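Local coordinates for protein frutapin (Artocarpus altilis, PDB 5TQZ) that is a jacalin-type lectin that binds alpha-D-glucopyranose and probably recognises glycans carrying mannose or glucose, at residues A[12-17]-A[92-97]; A[17-22]-A[135-140]. All coordinates share one frame; numbering follows the deposited sequence.

Interaction 1: residues A[12-17]-A[92-97]. With GLC (alpha-D-glucopyranose), chain E.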
# COMPACT_ATOMS: atom_id res chain seq x y z
N GLY A 12 23.81 9.21 -2.02
CA GLY A 12 24.71 10.30 -1.62
C GLY A 12 25.36 9.89 -0.31
O GLY A 12 25.48 8.68 0.03
N GLY A 13 25.82 10.85 0.44
CA GLY A 13 26.73 10.59 1.48
C GLY A 13 26.24 11.07 2.80
O GLY A 13 25.14 11.61 2.91
N PRO A 14 26.97 10.81 3.87
CA PRO A 14 26.47 11.01 5.32
C PRO A 14 26.70 12.42 5.83
O PRO A 14 26.38 12.81 6.96
CB PRO A 14 27.23 9.88 6.05
CG PRO A 14 28.52 9.97 5.39
CD PRO A 14 28.28 10.11 3.90
N GLY A 15 27.13 13.35 4.99
CA GLY A 15 27.37 14.76 5.49
C GLY A 15 26.09 15.62 5.63
O GLY A 15 24.98 15.20 5.15
N GLY A 16 26.29 16.85 6.10
CA GLY A 16 25.25 17.85 6.29
C GLY A 16 24.29 17.33 7.39
O GLY A 16 24.63 16.45 8.09
N ASN A 17 23.11 17.90 7.45
CA ASN A 17 22.03 17.43 8.40
C ASN A 17 20.85 16.82 7.63
O ASN A 17 20.39 17.28 6.57
CB ASN A 17 21.55 18.58 9.25
CG ASN A 17 22.69 19.39 9.86
OD1 ASN A 17 23.60 18.81 10.36
ND2 ASN A 17 22.60 20.67 9.88
N THR A 92 34.87 17.31 0.86
CA THR A 92 36.18 16.52 0.52
C THR A 92 36.14 15.08 0.94
O THR A 92 36.90 14.20 0.39
CB THR A 92 37.38 17.19 1.26
OG1 THR A 92 37.26 18.60 0.98
CG2 THR A 92 38.69 16.81 0.73
N ARG A 93 35.30 14.79 1.96
CA ARG A 93 35.34 13.46 2.60
C ARG A 93 34.22 12.62 2.22
O ARG A 93 34.39 11.45 2.40
CB ARG A 93 35.39 13.58 4.13
CG ARG A 93 36.48 14.36 4.58
CD ARG A 93 36.41 14.38 6.15
NE ARG A 93 37.65 14.68 6.63
CZ ARG A 93 38.52 13.81 7.14
NH1 ARG A 93 38.11 12.52 7.36
NH2 ARG A 93 39.58 14.27 7.64
N THR A 94 33.03 13.14 1.76
CA THR A 94 31.87 12.39 1.63
C THR A 94 31.21 12.80 0.32
O THR A 94 31.35 13.97 -0.09
CB THR A 94 30.93 12.52 2.92
OG1 THR A 94 30.59 13.87 3.28
CG2 THR A 94 31.69 11.92 4.02
N PRO A 95 30.60 11.85 -0.40
CA PRO A 95 29.88 12.19 -1.59
C PRO A 95 28.62 13.02 -1.41
O PRO A 95 28.07 12.99 -0.38
CB PRO A 95 29.52 10.81 -2.25
CG PRO A 95 29.54 9.90 -1.13
CD PRO A 95 30.41 10.43 -0.02
N VAL A 96 28.36 13.97 -2.33
CA VAL A 96 27.14 14.75 -2.36
C VAL A 96 26.42 14.44 -3.60
O VAL A 96 26.99 13.74 -4.43
CB VAL A 96 27.42 16.20 -2.27
CG1 VAL A 96 28.27 16.48 -1.00
CG2 VAL A 96 28.10 16.78 -3.51
N VAL A 97 25.24 15.05 -3.83
CA VAL A 97 24.50 14.81 -5.13
C VAL A 97 25.08 15.87 -6.03
O VAL A 97 24.91 17.10 -5.72
CB VAL A 97 23.01 14.97 -4.84
CG1 VAL A 97 22.22 14.85 -6.18
CG2 VAL A 97 22.56 14.00 -3.73
C1 GLC E . 28.42 21.46 4.89
C2 GLC E . 28.77 20.41 5.97
C3 GLC E . 29.20 19.04 5.40
C4 GLC E . 28.46 18.70 4.11
C5 GLC E . 28.87 19.76 3.13
C6 GLC E . 28.05 19.85 1.89
O1 GLC E . 28.73 22.88 4.92
O2 GLC E . 29.67 20.80 7.00
O3 GLC E . 28.89 18.06 6.38
O4 GLC E . 28.89 17.42 3.64
O5 GLC E . 28.90 21.08 3.63
O6 GLC E . 26.64 19.91 2.20
O HOH W 1 28.06 13.81 2.19
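Thr94 and Pro95 lie against Gly13 and Pro14 beside the sugar site of a jacalin-type beta-prism, where the glycine-rich loop after strand 6-12 passes the chain entering strand 95-104. The Thr94 side chain divides its two branches between Pro14 and a water. Its CB is 3.7 Å from Pro14 CD, the nearest approach of the two side chains, which meet at a slant. Farther out, the methyl CG2 continues along the same proline ring, 4.0 Å from Pro14 CG. The hydroxyl goes elsewhere: with chi1 at 54°, OG1 sits between the backbone N and the carbonyl carbon and CG2 stays beside the N, so one branch is apolar packing and the other serves a water. Thr94 OG1 gives its proton to that water at 2.8 Å. The same water accepts from Gly15 N and donates to Pro95 O at 2.7 Å, so three groups from both segments are joined through one molecule.

No direct hydrogen bond crosses the contact. Gly13 N comes close to Pro95 O, but the angle is poor; Gly13 has a backbone hydrogen bond with Asp142. Besides the water, Pro95 O has a bent CA-H...O contact with Gly13 CA at 3.3 Å. The Pro95 ring packs by its CG on Gly13 CA at 3.9 Å. Beyond Gly15, whose CA lies near the sugar O4, the loop turns its backbone to the ligand: Gly16 N donates to glucose O3 at 2.9 Å, with an N-H...O angle of 161°.

Interaction 2: residues A[17-22]-A[135-140]. With GLC (alpha-D-glucopyranose), chain E.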
# COMPACT_ATOMS: atom_id res chain seq x y z
N ASN A 17 23.11 17.90 7.45
CA ASN A 17 22.03 17.43 8.40
C ASN A 17 20.85 16.82 7.63
O ASN A 17 20.39 17.28 6.57
CB ASN A 17 21.55 18.58 9.25
CG ASN A 17 22.69 19.39 9.86
OD1 ASN A 17 23.60 18.81 10.36
ND2 ASN A 17 22.60 20.67 9.88
N GLU A 18 20.33 15.74 8.25
CA GLU A 18 19.10 15.00 7.68
C GLU A 18 17.80 15.84 7.74
O GLU A 18 17.54 16.71 8.64
CB GLU A 18 18.93 13.67 8.43
CG GLU A 18 18.24 13.80 9.80
CD GLU A 18 18.40 12.64 10.77
OE1 GLU A 18 18.09 11.62 10.20
OE2 GLU A 18 18.54 12.63 12.01
N TRP A 19 16.93 15.49 6.79
CA TRP A 19 15.58 15.97 6.67
C TRP A 19 14.72 14.98 5.95
O TRP A 19 15.17 14.03 5.21
CB TRP A 19 15.55 17.32 6.03
CG TRP A 19 16.11 17.32 4.64
CD1 TRP A 19 17.40 17.75 4.25
CD2 TRP A 19 15.43 17.03 3.40
NE1 TRP A 19 17.54 17.63 2.99
CE2 TRP A 19 16.44 17.12 2.40
CE3 TRP A 19 14.17 16.57 3.01
CZ2 TRP A 19 16.12 17.00 1.04
CZ3 TRP A 19 13.98 16.29 1.66
CH2 TRP A 19 14.95 16.49 0.71
N ASP A 20 13.35 15.09 6.16
CA ASP A 20 12.44 14.14 5.55
C ASP A 20 11.17 14.95 5.44
O ASP A 20 10.60 15.30 6.50
CB ASP A 20 12.18 12.89 6.45
CG ASP A 20 11.37 11.85 5.73
OD1 ASP A 20 10.82 12.05 4.67
OD2 ASP A 20 11.38 10.65 6.24
N ASP A 21 10.74 15.27 4.22
CA ASP A 21 9.53 16.02 4.05
C ASP A 21 8.29 15.15 4.33
O ASP A 21 7.12 15.63 4.50
CB ASP A 21 9.37 16.51 2.62
CG ASP A 21 10.43 17.55 2.22
OD1 ASP A 21 11.06 18.16 3.13
OD2 ASP A 21 10.46 17.90 0.97
N GLY A 22 8.54 13.90 4.44
CA GLY A 22 7.39 12.97 4.52
C GLY A 22 6.64 12.76 3.22
O GLY A 22 7.20 12.89 2.13
N GLY A 135 16.23 13.63 2.47
CA GLY A 135 17.67 13.81 2.11
C GLY A 135 18.53 14.27 3.20
O GLY A 135 18.21 14.17 4.37
N ARG A 136 19.61 14.89 2.77
CA ARG A 136 20.51 15.54 3.78
C ARG A 136 21.08 16.71 3.11
O ARG A 136 21.53 16.58 1.92
CB ARG A 136 21.70 14.56 4.17
CG ARG A 136 21.28 13.16 4.85
CD ARG A 136 22.57 12.33 5.25
NE ARG A 136 23.34 13.05 6.24
CZ ARG A 136 23.05 13.00 7.55
NH1 ARG A 136 22.05 12.22 8.09
NH2 ARG A 136 23.63 13.79 8.40
N THR A 137 21.19 17.81 3.85
CA THR A 137 21.65 19.05 3.29
C THR A 137 22.62 19.71 4.22
O THR A 137 22.28 19.93 5.39
CB THR A 137 20.54 20.04 2.94
OG1 THR A 137 19.61 19.40 2.04
CG2 THR A 137 21.13 21.38 2.40
N GLY A 138 23.72 20.20 3.70
CA GLY A 138 24.60 21.14 4.39
C GLY A 138 24.74 22.46 3.68
O GLY A 138 23.85 23.25 3.73
N ASP A 139 25.90 22.77 3.10
CA ASP A 139 25.90 23.79 2.04
C ASP A 139 25.42 23.25 0.81
O ASP A 139 25.08 24.02 -0.10
CB ASP A 139 27.31 24.31 1.82
CG ASP A 139 27.72 25.23 2.91
OD1 ASP A 139 26.92 26.19 3.11
OD2 ASP A 139 28.76 24.94 3.59
N LEU A 140 25.35 21.95 0.71
CA LEU A 140 24.99 21.23 -0.53
C LEU A 140 23.97 20.14 -0.17
O LEU A 140 23.74 19.79 1.02
CB LEU A 140 26.21 20.47 -1.20
CG LEU A 140 27.19 21.46 -1.78
CD1 LEU A 140 28.42 20.75 -2.02
CD2 LEU A 140 26.83 22.13 -3.09
C1 GLC E . 28.42 21.46 4.89
C2 GLC E . 28.77 20.41 5.97
C3 GLC E . 29.20 19.04 5.40
C4 GLC E . 28.46 18.70 4.11
C5 GLC E . 28.87 19.76 3.13
C6 GLC E . 28.05 19.85 1.89
O1 GLC E . 28.73 22.88 4.92
O2 GLC E . 29.67 20.80 7.00
O3 GLC E . 28.89 18.06 6.38
O4 GLC E . 28.89 17.42 3.64
O5 GLC E . 28.90 21.08 3.63
O6 GLC E . 26.64 19.91 2.20
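Asn17 to Trp19 run antiparallel to Gly135 to Thr137, the short strand axes approaching to 4.5 Å with 138° between their directions, a strongly twisted pairing. Asn17-Thr137 and Trp19-Gly135 are hydrogen-bonded pairs, each closed by two backbone bonds; between them Glu18-Arg136 is a non-hydrogen-bonded pair with CA atoms 4.2 Å apart. Within this chain, strand 17-20 is the outermost strand of its sheet, next to 127-137.

Trp19 and Thr137 share one face of this ladder. The indole turns back over its partner strand because CG stands between the backbone N and the carbonyl carbon (chi1 62°). Gly135 N lies 3.3 Å above the ring plane, over its centre, and Gly135 CA is 3.9 Å from the centroid of the six-membered ring, a CH-pi contact. At the ring edge, Trp19 NE1 donates to Thr137 OG1 at 2.9 Å with an angle of 145°, the hydroxyl being somewhat tilted from the ring plane. His57 stacks on the same indole.

On the other face Arg136, bent at chi3, lays a guanidinium face over the backbone around Glu18 N, and its NH1 is 3.5 Å from Glu18 CB. The Glu18 carboxylate stays beyond salt-bridge distance.

Past the strand, the loop meets the sugar: glucose O1 lies 2.5 Å from Asp139 OD2, so short that the exact geometry is doubtful, and Leu140 N donates to glucose O6 at 2.8 Å. Carboxylate and amide groups together read several sugar oxygens, while the NE and NH2 hydrogens of Arg136 hold the carbonyls of Gly15 and Gly16 on the neighbouring loop, probably helping to fix its course beside the sugar.

Both contacts are at the surface and border the same glucose through loops 12-17 and 135-140. Interaction 2 is the more extensive, burying 364 Å² against 223 Å², and it is a pairing of strands within one sheet; interaction 1 joins a loop to the start of a strand in another sheet, with a water in place of direct bonds. They share Asn17, their centres are about 11 Å apart, and Arg136 of interaction 2 bonds to carbonyls of the loop of interaction 1. In the glucose site, 12-17 offers a backbone amide and 135-140 a carboxylate, the amide of Leu140 and, weakly, that of Asp139, with Asp142 OD2 completing the set.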